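Local coordinates for hypothetical protein (Porphyromonas gingivalis W83, PDB 2P3P) that is of unknown function, belongs to the DUF3256 family and can bind a magnesium ion, at residues Y141-Q144 with A145-S149; T175-E178 with E179-P182; I168-T171 with V172-T175. All coordinates share one frame; numbering follows the deposited sequence.

How the contacts relate
These are three local, sequence-adjacent contacts, a short helix and two turns, on one side of the chain's centre. Contact 1 comes first along the chain, on helix 141-146 and the residues after it. Contact 3 follows, where strand 165-170 of the four-stranded antiparallel sheet runs into a turn. Contact 2 then carries the chain from Thr-175, which it shares with contact 3, into helix 181-184. The centres of contacts 1 and 2 are about 11 Å apart, those of 2 and 3 about 12 Å, and those of 1 and 3 about 15 Å. All pairs touch, which gathers these segments around Ser-149, a magnesium ligand in a crystal of this protein.

Contact 1 (Y141-Q144 with A145-S149); sequences YAYQ and AIYAS
The short helix 141-146 joins Tyr-143 to Tyr-147, four residues on. Helical torsions continue to Ser-149, a magnesium ligand in a crystal of this protein. No metal is bound to this chain.

The two tyrosines point the same way and lie side by side. In Tyr-143, CG is anti to the backbone N (chi1 -177°), and Tyr-147 has the same choice, so both side chains leave the helix in the same direction. The ring planes are inclined at 40° with centroids 5.6 Å apart. The phenol end of Tyr-143 does the touching. Its CE2 is 3.5 Å from Tyr-147 CD1, and its OH, 3.4 Å from the same carbon, comes to the edge of the Tyr-147 ring, near the plane of that ring. Tyr-143 also meets the ring of Phe-187, so it has an aromatic neighbour beyond this helix.

The backbone below is an alpha-helical turn. Ala-145 N donates to Tyr-141 O at 2.9 Å, with an N-H...O angle of 154°. Ile-146 N donates to Ala-142 O at 3.2 Å, from a position tilted out of the carbonyl plane. Tyr-143 O receives two weak bonds, from Ile-146 N and Tyr-147 N. Ala-142, Ala-145 and Ile-146 pack on Leu-183, which ties this helix to helix 181-184.

A water bridges the next step along the chain. It donates to Gln-144 O at 2.9 Å and accepts from Ala-148 N at 2.8 Å, in the place of a direct bond between those two residues.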
loop_
_atom_site.group_PDB
_atom_site.type_symbol
_atom_site.label_atom_id
_atom_site.label_comp_id
_atom_site.label_asym_id
_atom_site.label_seq_id
_atom_site.Cartn_x
_atom_site.Cartn_y
_atom_site.Cartn_z
ATOM N N TYR A 141 -26.209 14.771 16.190
ATOM C CA TYR A 141 -26.271 15.723 15.120
ATOM C C TYR A 141 -25.011 15.651 14.278
ATOM O O TYR A 141 -25.054 15.590 13.042
ATOM C CB TYR A 141 -26.446 17.118 15.730
ATOM C CG TYR A 141 -26.968 18.148 14.762
ATOM C CD1 TYR A 141 -28.297 18.590 14.839
ATOM C CD2 TYR A 141 -26.141 18.675 13.766
ATOM C CE1 TYR A 141 -28.779 19.543 13.941
ATOM C CE2 TYR A 141 -26.618 19.582 12.860
ATOM C CZ TYR A 141 -27.931 20.022 12.949
ATOM O OH TYR A 141 -28.369 20.977 12.049
ATOM N N ALA A 142 -23.866 15.641 14.947
ATOM C CA ALA A 142 -22.586 15.604 14.215
ATOM C C ALA A 142 -22.469 14.385 13.295
ATOM O O ALA A 142 -22.097 14.517 12.148
ATOM C CB ALA A 142 -21.410 15.671 15.191
ATOM N N TYR A 143 -22.785 13.200 13.803
ATOM C CA TYR A 143 -22.727 12.006 13.008
ATOM C C TYR A 143 -23.698 12.028 11.829
ATOM O O TYR A 143 -23.292 11.723 10.685
ATOM C CB TYR A 143 -22.950 10.756 13.869
ATOM C CG TYR A 143 -22.841 9.456 13.118
ATOM C CD1 TYR A 143 -21.651 8.729 13.099
ATOM C CD2 TYR A 143 -23.936 8.921 12.466
ATOM C CE1 TYR A 143 -21.582 7.511 12.436
ATOM C CE2 TYR A 143 -23.854 7.723 11.781
ATOM C CZ TYR A 143 -22.695 7.018 11.807
ATOM O OH TYR A 143 -22.670 5.833 11.147
ATOM N N GLN A 144 -24.965 12.373 12.089
ATOM C CA GLN A 144 -25.989 12.419 11.051
ATOM C C GLN A 144 -25.683 13.438 9.942
ATOM O O GLN A 144 -25.942 13.153 8.743
ATOM C CB GLN A 144 -27.405 12.621 11.686
ATOM C CG GLN A 144 -27.851 11.333 12.393
ATOM C CD GLN A 144 -29.093 11.452 13.330
ATOM O OE1 GLN A 144 -29.495 12.543 13.754
ATOM N NE2 GLN A 144 -29.696 10.289 13.650
ATOM N N ALA A 145 -25.064 14.556 10.309
ATOM C CA ALA A 145 -24.681 15.578 9.350
ATOM C C ALA A 145 -23.507 15.126 8.456
ATOM O O ALA A 145 -23.441 15.489 7.279
ATOM C CB ALA A 145 -24.348 16.902 10.081
ATOM N N ILE A 146 -22.573 14.343 9.000
ATOM C CA ILE A 146 -21.360 13.924 8.258
ATOM C C ILE A 146 -21.538 12.544 7.585
ATOM O O ILE A 146 -20.814 12.233 6.654
ATOM C CB ILE A 146 -20.145 13.803 9.214
ATOM C CG1 ILE A 146 -19.812 15.150 9.857
ATOM C CG2 ILE A 146 -18.886 13.140 8.508
ATOM C CD1 ILE A 146 -19.807 16.343 8.886
ATOM N N TYR A 147 -22.525 11.766 8.029
ATOM C CA TYR A 147 -22.692 10.367 7.646
ATOM C C TYR A 147 -22.481 10.122 6.148
ATOM O O TYR A 147 -21.698 9.278 5.744
ATOM C CB TYR A 147 -24.104 9.870 7.999
ATOM C CG TYR A 147 -24.313 8.451 7.583
ATOM C CD1 TYR A 147 -23.662 7.431 8.262
ATOM C CD2 TYR A 147 -25.096 8.113 6.473
ATOM C CE1 TYR A 147 -23.806 6.112 7.899
ATOM C CE2 TYR A 147 -25.249 6.771 6.100
ATOM C CZ TYR A 147 -24.587 5.781 6.827
ATOM O OH TYR A 147 -24.686 4.444 6.511
ATOM N N ALA A 148 -23.208 10.851 5.325
ATOM C CA ALA A 148 -23.131 10.643 3.871
ATOM C C ALA A 148 -21.751 11.017 3.282
ATOM O O ALA A 148 -21.407 10.559 2.167
ATOM C CB ALA A 148 -24.250 11.375 3.172
ATOM N N SER A 149 -20.953 11.799 4.019
ATOM C CA SER A 149 -19.618 12.140 3.573
ATOM C C SER A 149 -18.546 11.093 3.973
ATOM O O SER A 149 -17.375 11.202 3.571
ATOM C CB SER A 149 -19.235 13.535 4.040
ATOM O OG SER A 149 -19.969 14.503 3.318
HETATM O O HOH W 1 -25.148 12.815 6.004
#

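Contact 2 (T175-E178 with E179-P182); sequences TLAE and EEKP
Glu-178, in a type I beta turn from Ala-177 to Glu-180, crosses Lys-181 just after it at a slant. The turn leads into helix 181-184. Lys-181 NZ meets Glu-178 OE2 in a salt bridge of 2.9 Å. The glutamate bends at chi2 (-56°), which folds its carboxylate back over the lysine. NZ reaches OE2 on the syn side, 26° out of the carboxylate plane. On its way the lysine passes close to the backbone, with CE 3.2 Å from Leu-176 O.

Glu-180 approaches Leu-176 from a different direction, at about a right angle. Its chain is extended beyond CG, so the carboxylate reaches back along the turn. Glu-180 OE1 accepts from Ala-177 N at 2.8 Å, on the anti side. The same oxygen lies against Leu-176 CB. Glu-180 N in turn donates to Ala-177 O at 2.9 Å, from above the carbonyl plane. Lys-181 N adds a weak bond to that oxygen. Glu-180 thus holds Ala-177 by both its side chain and its backbone.

The carboxylate of Glu-179 is turned back onto Ala-177. Glu-179 OE1 is 3.2 Å from Ala-177 CB.

The turn lies in the loop between strand 165-170 and helix 181-184. Leu-176 and Glu-180 both touch Ser-149, and Ile-146 also touches Glu-180. The loop leading into helix 181-184 thus packs against helix 141-146 and the chain that follows it.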
loop_
_atom_site.group_PDB
_atom_site.type_symbol
_atom_site.label_atom_id
_atom_site.label_comp_id
_atom_site.label_asym_id
_atom_site.label_seq_id
_atom_site.Cartn_x
_atom_site.Cartn_y
_atom_site.Cartn_z
ATOM N N THR A 175 -11.088 15.152 3.029
ATOM C CA THR A 175 -12.100 15.404 1.990
ATOM C C THR A 175 -13.249 16.337 2.434
ATOM O O THR A 175 -13.935 16.920 1.595
ATOM C CB THR A 175 -12.672 14.084 1.408
ATOM O OG1 THR A 175 -13.487 13.406 2.372
ATOM C CG2 THR A 175 -11.537 13.149 0.922
ATOM N N LEU A 176 -13.437 16.496 3.748
ATOM C CA LEU A 176 -14.575 17.213 4.281
ATOM C C LEU A 176 -14.406 18.718 4.109
ATOM O O LEU A 176 -13.296 19.224 4.162
ATOM C CB LEU A 176 -14.738 16.913 5.772
ATOM C CG LEU A 176 -14.873 15.440 6.159
ATOM C CD1 LEU A 176 -14.998 15.316 7.713
ATOM C CD2 LEU A 176 -16.054 14.831 5.433
ATOM N N ALA A 177 -15.511 19.429 3.901
ATOM C CA ALA A 177 -15.503 20.879 3.887
ATOM C C ALA A 177 -15.014 21.447 5.233
ATOM O O ALA A 177 -15.122 20.787 6.306
ATOM C CB ALA A 177 -16.885 21.392 3.572
ATOM N N GLU A 178 -14.473 22.664 5.197
ATOM C CA GLU A 178 -13.956 23.272 6.425
ATOM C C GLU A 178 -15.009 23.383 7.535
ATOM O O GLU A 178 -14.690 23.169 8.719
ATOM C CB GLU A 178 -13.265 24.604 6.154
ATOM C CG GLU A 178 -11.880 24.427 5.500
ATOM C CD GLU A 178 -10.962 23.536 6.322
ATOM O OE1 GLU A 178 -10.916 23.727 7.556
ATOM O OE2 GLU A 178 -10.312 22.625 5.755
ATOM N N GLU A 179 -16.257 23.646 7.153
ATOM C CA GLU A 179 -17.376 23.747 8.109
ATOM C C GLU A 179 -17.875 22.379 8.627
ATOM O O GLU A 179 -18.694 22.306 9.575
ATOM C CB GLU A 179 -18.541 24.523 7.476
ATOM C CG GLU A 179 -19.312 23.792 6.362
ATOM C CD GLU A 179 -18.711 23.962 4.951
ATOM O OE1 GLU A 179 -17.510 24.306 4.815
ATOM O OE2 GLU A 179 -19.461 23.760 3.964
ATOM N N GLU A 180 -17.402 21.295 8.015
ATOM C CA GLU A 180 -17.775 19.949 8.453
ATOM C C GLU A 180 -16.759 19.366 9.414
ATOM O O GLU A 180 -17.101 18.479 10.207
ATOM C CB GLU A 180 -17.869 18.999 7.265
ATOM C CG GLU A 180 -19.050 19.242 6.363
ATOM C CD GLU A 180 -18.997 18.390 5.109
ATOM O OE1 GLU A 180 -17.899 18.127 4.570
ATOM O OE2 GLU A 180 -20.071 17.969 4.661
ATOM N N LYS A 181 -15.511 19.817 9.317
ATOM C CA LYS A 181 -14.457 19.190 10.089
ATOM C C LYS A 181 -14.725 19.268 11.595
ATOM O O LYS A 181 -14.516 18.279 12.303
ATOM C CB LYS A 181 -13.069 19.702 9.700
ATOM C CG LYS A 181 -12.631 19.228 8.300
ATOM C CD LYS A 181 -11.288 19.778 7.890
ATOM C CE LYS A 181 -10.983 19.421 6.436
ATOM N NZ LYS A 181 -9.636 19.843 5.980
ATOM N N PRO A 182 -15.221 20.394 12.102
ATOM C CA PRO A 182 -15.538 20.401 13.554
ATOM C C PRO A 182 -16.624 19.394 14.021
ATOM O O PRO A 182 -16.577 18.940 15.159
ATOM C CB PRO A 182 -15.930 21.862 13.825
ATOM C CG PRO A 182 -15.308 22.628 12.686
ATOM C CD PRO A 182 -15.434 21.724 11.504
#

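Contact 3 (I168-T171 with V172-T175); sequences IRQT and VTET
The extended backbone of strand 165-170 breaks after Gln-170, and Val-172 to Thr-175 form a type I beta turn at the end of this strand, an inner one of the four-stranded antiparallel sheet. The side chain of Gln-170 bridges the break.

Gln-170 and Thr-173 cross at a slant and are joined by two bonds. The glutamine is bent at chi2 (80°), which folds its amide back over the start of the turn. Gln-170 OE1 accepts from Thr-173 N at 3.1 Å, in the carbonyl plane and on a lone pair. The N-H...O angle is 159°. OE1 also takes a weak bond from Val-172 N. Gln-170 NE2 donates to Thr-173 OG1 at 2.9 Å, with the oxygen 18° out of the amide plane. With bonds from both ends of the amide, its rotation is largely fixed. A further bond runs from NE2 to Ser-189 O.

Thr-171 lies side by side with Glu-174, pointing the same way. Glu-174 OE1 rests 3.6 Å from Thr-171 CB, a contact without a hydrogen bond. The hydroxyl of Thr-171 instead bonds to Ala-103 O, which links the turn to the loop between strands 90-98 and 104-111 of the larger sheet. Thr-171 O is buried here and has no polar partner in the model. Glu-174 CG covers it at 3.2 Å, and Thr-175 CG2 lies near it as well.

The turn is closed by Thr-175, which bonds twice to Val-172 O. Its backbone N is 2.8 Å from that oxygen, and its OG1 donates to the same atom at a short 2.5 Å, in the carbonyl plane on a lone pair.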
loop_
_atom_site.group_PDB
_atom_site.type_symbol
_atom_site.label_atom_id
_atom_site.label_comp_id
_atom_site.label_asym_id
_atom_site.label_seq_id
_atom_site.Cartn_x
_atom_site.Cartn_y
_atom_site.Cartn_z
ATOM N N ILE A 168 -2.766 1.718 8.601
ATOM C CA ILE A 168 -3.767 2.222 7.653
ATOM C C ILE A 168 -4.475 3.407 8.277
ATOM O O ILE A 168 -4.920 3.333 9.429
ATOM C CB ILE A 168 -4.738 1.089 7.188
ATOM C CG1 ILE A 168 -5.702 1.565 6.068
ATOM C CG2 ILE A 168 -5.454 0.419 8.432
ATOM C CD1 ILE A 168 -6.569 0.414 5.507
ATOM N N ARG A 169 -4.598 4.484 7.506
ATOM C CA ARG A 169 -5.164 5.736 7.960
ATOM C C ARG A 169 -6.349 6.042 7.050
ATOM O O ARG A 169 -6.259 5.840 5.828
ATOM C CB ARG A 169 -4.143 6.881 7.916
ATOM C CG ARG A 169 -3.617 7.223 6.552
ATOM C CD ARG A 169 -2.511 8.288 6.544
ATOM N NE ARG A 169 -1.338 7.890 7.334
ATOM C CZ ARG A 169 -0.544 8.749 7.983
ATOM N NH1 ARG A 169 -0.757 10.052 7.928
ATOM N NH2 ARG A 169 0.484 8.307 8.673
ATOM N N GLN A 170 -7.470 6.438 7.649
ATOM C CA GLN A 170 -8.562 6.983 6.866
ATOM C C GLN A 170 -8.156 8.339 6.316
ATOM O O GLN A 170 -7.514 9.154 6.984
ATOM C CB GLN A 170 -9.926 6.986 7.612
ATOM C CG GLN A 170 -10.017 7.815 8.923
ATOM C CD GLN A 170 -10.207 9.297 8.672
ATOM O OE1 GLN A 170 -10.595 9.695 7.580
ATOM N NE2 GLN A 170 -9.840 10.115 9.640
ATOM N N THR A 171 -8.506 8.571 5.063
ATOM C CA THR A 171 -8.222 9.852 4.440
ATOM C C THR A 171 -9.524 10.560 4.076
ATOM O O THR A 171 -9.511 11.446 3.222
ATOM C CB THR A 171 -7.293 9.716 3.224
ATOM O OG1 THR A 171 -7.842 8.779 2.302
ATOM C CG2 THR A 171 -5.886 9.212 3.604
ATOM N N VAL A 172 -10.628 10.190 4.738
ATOM C CA VAL A 172 -11.912 10.885 4.602
ATOM C C VAL A 172 -11.863 12.318 5.200
ATOM O O VAL A 172 -12.402 13.278 4.634
ATOM C CB VAL A 172 -13.078 10.048 5.277
ATOM C CG1 VAL A 172 -14.385 10.815 5.266
ATOM C CG2 VAL A 172 -13.249 8.687 4.608
ATOM N N THR A 173 -11.282 12.454 6.382
ATOM C CA THR A 173 -11.287 13.734 7.047
ATOM C C THR A 173 -10.776 14.861 6.158
ATOM O O THR A 173 -11.393 15.919 6.094
ATOM C CB THR A 173 -10.510 13.733 8.360
ATOM O OG1 THR A 173 -11.066 12.761 9.247
ATOM C CG2 THR A 173 -10.566 15.150 9.006
ATOM N N GLU A 174 -9.703 14.633 5.414
ATOM C CA GLU A 174 -9.200 15.690 4.504
ATOM C C GLU A 174 -10.159 16.048 3.359
ATOM O O GLU A 174 -10.103 17.161 2.845
ATOM C CB GLU A 174 -7.817 15.350 3.979
ATOM C CG GLU A 174 -7.740 14.119 3.132
ATOM C CD GLU A 174 -6.326 13.630 3.028
ATOM O OE1 GLU A 174 -5.865 12.937 3.972
ATOM O OE2 GLU A 174 -5.656 13.986 2.022
ATOM N N THR A 175 -11.088 15.152 3.029
ATOM C CA THR A 175 -12.100 15.404 1.990
ATOM C C THR A 175 -13.249 16.337 2.434
ATOM O O THR A 175 -13.935 16.920 1.595
ATOM C CB THR A 175 -12.672 14.084 1.408
ATOM O OG1 THR A 175 -13.487 13.406 2.372
ATOM C CG2 THR A 175 -11.537 13.149 0.922
#